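Local structure of foldase protein PrsA (Streptococcus pneumoniae, 5TVL) at the interface of chains A and B. The protein is a peptidyl-prolyl cis-trans isomerase of the PrsA family that probably assists the folding of secreted proteins after their export. Numbering follows the deposited sequence. Chains: chain A/B, Foldase protein PrsA.

Contact 1: the interface of chains A and B. Residues chain A 201-205; chain B 159, 174-175.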
# COMPACT_ATOMS: atom_id res chain seq x y z
N THR A 201 8.91 0.49 13.97
CA THR A 201 7.45 0.51 13.81
C THR A 201 6.82 -0.72 14.49
O THR A 201 7.52 -1.50 15.14
CB THR A 201 7.03 0.62 12.32
OG1 THR A 201 5.62 0.85 12.23
CG2 THR A 201 7.38 -0.63 11.51
N GLN A 202 5.49 -0.87 14.37
CA GLN A 202 4.77 -1.99 15.02
C GLN A 202 5.11 -3.37 14.44
O GLN A 202 5.28 -4.33 15.20
CB GLN A 202 3.25 -1.77 14.98
CG GLN A 202 2.68 -1.07 16.21
CD GLN A 202 1.19 -1.30 16.37
OE1 GLN A 202 0.75 -1.99 17.29
NE2 GLN A 202 0.40 -0.74 15.45
N ALA A 203 5.18 -3.46 13.11
CA ALA A 203 5.44 -4.73 12.42
C ALA A 203 6.89 -5.21 12.56
O ALA A 203 7.13 -6.36 12.95
CB ALA A 203 5.08 -4.61 10.94
N TYR A 204 7.83 -4.34 12.23
CA TYR A 204 9.26 -4.66 12.24
C TYR A 204 9.98 -3.80 13.27
O TYR A 204 9.61 -2.64 13.49
CB TYR A 204 9.88 -4.41 10.85
CG TYR A 204 8.98 -4.81 9.70
CD1 TYR A 204 8.82 -6.16 9.34
CD2 TYR A 204 8.28 -3.85 8.96
CE1 TYR A 204 8.00 -6.53 8.29
CE2 TYR A 204 7.45 -4.22 7.90
CZ TYR A 204 7.31 -5.56 7.57
OH TYR A 204 6.49 -5.92 6.53
N SER A 205 11.00 -4.37 13.91
CA SER A 205 11.90 -3.61 14.77
C SER A 205 12.89 -2.84 13.90
O SER A 205 13.06 -3.15 12.71
CB SER A 205 12.63 -4.54 15.75
OG SER A 205 13.40 -5.51 15.06
N LYS B 159 10.19 -8.29 19.77
CA LYS B 159 9.21 -7.39 20.41
C LYS B 159 8.41 -8.06 21.53
O LYS B 159 8.29 -7.51 22.62
CB LYS B 159 8.24 -6.84 19.36
CG LYS B 159 8.88 -5.95 18.31
CD LYS B 159 7.91 -5.66 17.17
CE LYS B 159 8.48 -4.62 16.23
NZ LYS B 159 8.56 -3.26 16.84
N THR B 174 -1.56 -4.17 12.05
CA THR B 174 -0.49 -4.47 11.10
C THR B 174 0.75 -5.09 11.79
O THR B 174 1.74 -5.40 11.12
CB THR B 174 -0.05 -3.18 10.37
OG1 THR B 174 0.47 -2.23 11.31
CG2 THR B 174 -1.24 -2.55 9.63
N GLU B 175 0.70 -5.25 13.11
CA GLU B 175 1.82 -5.81 13.88
C GLU B 175 2.00 -7.30 13.63
O GLU B 175 3.13 -7.81 13.66
CB GLU B 175 1.63 -5.56 15.39
CG GLU B 175 2.69 -6.23 16.27
CD GLU B 175 2.83 -5.63 17.66
OE1 GLU B 175 3.42 -6.33 18.53
OE2 GLU B 175 2.39 -4.49 17.91
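The tightly packed part of this interface between two copies of PrsA is formed by B:Lys159, A:Gln202 and B:Glu175, which hide 71, 76 and 58 Å² of their surfaces. The chain of B:Lys159 runs extended as far as CE, and chi4 (-69°) then turns NZ toward chain A. NZ donates a hydrogen bond of 2.7 Å to the carbonyl O of A:Thr201. The approach is nearly along the C=O axis, with a C=O...N angle of 168°, so the ammonium meets the oxygen head-on. Behind it, CE of B:Lys159 lies 3.4 Å from the carbonyl O of A:Gln202 and packs equally close to the carbonyl carbon of A:Tyr204; its contact with CA of A:Ser205, at 3.8 Å, extends the packing along the loop. The lysine thus touches mainly main-chain atoms, and its contact may depend little on the loop's side chains.

B:Glu175, with CG anti to its backbone N, stretches across A:Gln202, and its CG comes 3.4 Å from the A:Gln202 carbonyl O. The two side chains cross at about a right angle, amide and carboxylate planes 83° apart. They are closely packed but electrostatically poorly matched: as modelled, OE1 of the A:Gln202 amide faces OE2 of the B:Glu175 carboxylate at 3.0 Å, two acceptors unless the carboxyl carries a proton. An amide turned over would present its NH2 instead, and the model does not decide.

The loose margin lies at A:Thr201, which hides 13 Å² and touches through its carbonyl O, and at A:Tyr204, which hides 2 Å². The tyrosine ring is turned back within chain A, where CB of A:Ala203 covers its centre; that CB also touches the carbonyl O of B:Thr174 at 3.4 Å.

In the fold, residues 201-205 of chain A belong to the loop joining strands 196-198 and 207-216 of the parvulin-type (PpiC) isomerase domain, and they meet loop residues of the same domain in chain B.

Contact 2: the interface of chains A and B. Residues chain A 179, 182-183, 187, 193-196; chain B 63-64, 67, 70-71.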
# COMPACT_ATOMS: atom_id res chain seq x y z
N GLN A 179 14.48 3.90 1.38
CA GLN A 179 15.67 4.67 1.79
C GLN A 179 17.01 3.97 1.51
O GLN A 179 18.04 4.64 1.39
CB GLN A 179 15.59 5.08 3.27
CG GLN A 179 15.48 3.94 4.29
CD GLN A 179 14.05 3.68 4.72
OE1 GLN A 179 13.16 3.52 3.88
NE2 GLN A 179 13.81 3.63 6.03
N LYS A 182 17.25 4.59 -2.53
CA LYS A 182 17.60 5.99 -2.83
C LYS A 182 19.03 6.32 -2.43
O LYS A 182 19.73 7.03 -3.16
CB LYS A 182 16.62 6.96 -2.16
CG LYS A 182 15.23 6.98 -2.79
CD LYS A 182 15.21 7.75 -4.10
CE LYS A 182 13.83 7.76 -4.74
NZ LYS A 182 12.80 8.45 -3.92
N ALA A 183 19.47 5.79 -1.29
CA ALA A 183 20.86 5.94 -0.84
C ALA A 183 21.86 5.30 -1.81
O ALA A 183 22.92 5.87 -2.06
CB ALA A 183 21.05 5.36 0.56
N LEU A 187 25.00 7.04 -4.60
CA LEU A 187 26.43 6.70 -4.56
C LEU A 187 27.06 6.67 -5.96
O LEU A 187 26.36 6.49 -6.96
CB LEU A 187 26.63 5.32 -3.92
CG LEU A 187 26.24 5.19 -2.45
CD1 LEU A 187 26.09 3.73 -2.05
CD2 LEU A 187 27.25 5.90 -1.55
N SER A 193 27.88 3.95 1.58
CA SER A 193 26.94 4.84 2.28
C SER A 193 27.25 4.89 3.77
O SER A 193 27.95 4.02 4.30
CB SER A 193 25.50 4.37 2.06
OG SER A 193 25.20 3.19 2.81
N ASP A 194 26.70 5.91 4.43
CA ASP A 194 26.63 5.95 5.90
C ASP A 194 25.48 5.05 6.36
O ASP A 194 24.85 4.38 5.53
CB ASP A 194 26.45 7.39 6.38
CG ASP A 194 27.63 8.28 6.02
OD1 ASP A 194 28.76 7.95 6.43
OD2 ASP A 194 27.42 9.31 5.34
N VAL A 195 25.20 5.01 7.66
CA VAL A 195 24.13 4.15 8.20
C VAL A 195 22.76 4.65 7.72
O VAL A 195 22.43 5.83 7.89
CB VAL A 195 24.15 4.04 9.75
CG1 VAL A 195 23.01 3.16 10.24
CG2 VAL A 195 25.49 3.49 10.23
N ILE A 196 22.01 3.74 7.10
CA ILE A 196 20.62 3.97 6.71
C ILE A 196 19.77 3.29 7.77
O ILE A 196 20.15 2.23 8.26
CB ILE A 196 20.32 3.35 5.32
CG1 ILE A 196 21.24 3.96 4.25
CG2 ILE A 196 18.86 3.54 4.93
CD1 ILE A 196 21.59 3.01 3.13
N GLN B 63 16.13 8.60 8.79
CA GLN B 63 16.26 7.43 7.91
C GLN B 63 17.59 7.44 7.15
O GLN B 63 18.37 6.50 7.26
CB GLN B 63 15.10 7.35 6.91
CG GLN B 63 13.78 6.95 7.53
CD GLN B 63 12.66 6.79 6.52
OE1 GLN B 63 12.65 7.43 5.46
NE2 GLN B 63 11.69 5.93 6.83
N TYR B 64 17.83 8.51 6.40
CA TYR B 64 19.06 8.65 5.62
C TYR B 64 20.26 9.00 6.50
O TYR B 64 21.37 8.54 6.24
CB TYR B 64 18.87 9.69 4.51
CG TYR B 64 17.86 9.26 3.47
CD1 TYR B 64 18.20 8.32 2.49
CD2 TYR B 64 16.57 9.77 3.47
CE1 TYR B 64 17.27 7.91 1.54
CE2 TYR B 64 15.64 9.37 2.52
CZ TYR B 64 15.99 8.44 1.56
OH TYR B 64 15.07 8.04 0.62
N ASN B 67 23.49 10.33 4.80
CA ASN B 67 23.30 10.24 3.35
C ASN B 67 22.32 11.29 2.83
O ASN B 67 22.13 11.40 1.62
CB ASN B 67 22.76 8.85 2.96
CG ASN B 67 23.69 7.72 3.35
OD1 ASN B 67 24.90 7.78 3.10
ND2 ASN B 67 23.14 6.67 3.95
N ARG B 70 23.57 13.98 0.35
CA ARG B 70 23.95 13.25 -0.86
C ARG B 70 22.73 12.80 -1.67
O ARG B 70 22.72 12.96 -2.90
CB ARG B 70 24.82 12.05 -0.48
CG ARG B 70 25.32 11.19 -1.64
CD ARG B 70 26.61 10.48 -1.28
NE ARG B 70 26.57 9.88 0.06
CZ ARG B 70 27.63 9.47 0.76
NH1 ARG B 70 28.87 9.56 0.26
NH2 ARG B 70 27.46 8.95 1.97
N VAL B 71 21.72 12.25 -0.99
CA VAL B 71 20.46 11.84 -1.63
C VAL B 71 19.65 13.05 -2.14
O VAL B 71 19.04 12.98 -3.21
CB VAL B 71 19.60 10.98 -0.66
CG1 VAL B 71 18.18 10.75 -1.18
CG2 VAL B 71 20.27 9.63 -0.42
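B:Asn67 holds CG beside its backbone N (chi1 -60°), A:Asp194 does likewise (chi1 -64°), and B:Arg70 sends CG anti to its N before bending at chi3 (44°); together these torsions gather amide, carboxylate and guanidinium at one point. OD1 of B:Asn67 accepts the backbone N-H of A:Asp194 at 2.9 Å, in the amide plane and on a lone pair. The same OD1 receives NH2 of B:Arg70 at 3.0 Å, the oxygen lying near the guanidinium plane, so two donors grip it and fix the amide's rotation. Its ND2 turns to the A:Asp194 carbonyl O at 3.3 Å, a weak bond that completes a two-point reading of that backbone. Through NH2, B:Arg70 also forms a salt bridge to A:Asp194 OD2 at 3.4 Å, while A:Leu187 CD2 sits over the centre of the guanidinium.

Apolar packing flanks this polar cluster. The B:Tyr64 ring offers its CE1 corner to A:Gln179 CA at 3.6 Å, with its hydroxyl beside CB of A:Lys182. B:Val71 CG2 rests on A:Ala183 CA at 3.8 Å. Farther along, the amides of A:Gln179 and B:Gln63 meet NE2 to NE2, two donors as modelled; an amide turned over would present its oxygen, and the model does not decide.

Helix 178-186 and the stretch leading into strand 196-198 of chain A's isomerase domain thus dock on the end of chain B helix 51-64, the turn holding B:Asn67, and the start of helix 68-75.

The C-alpha centres of contact 1 and contact 2 lie about 23 Å apart, and the two share no residue. On chain A they are tied by strand 196-198, which contact 2 meets at its start and which runs on into the loop used in contact 1. On chain B the surfaces differ: isomerase-domain loops in contact 1, the ends of two helices and the turn between them in contact 2. One chain A domain is therefore held by two separate regions of its partner, and two-fold symmetry repeats both contacts with the chains exchanged. The pairing may nonetheless belong to the crystal rather than the cell.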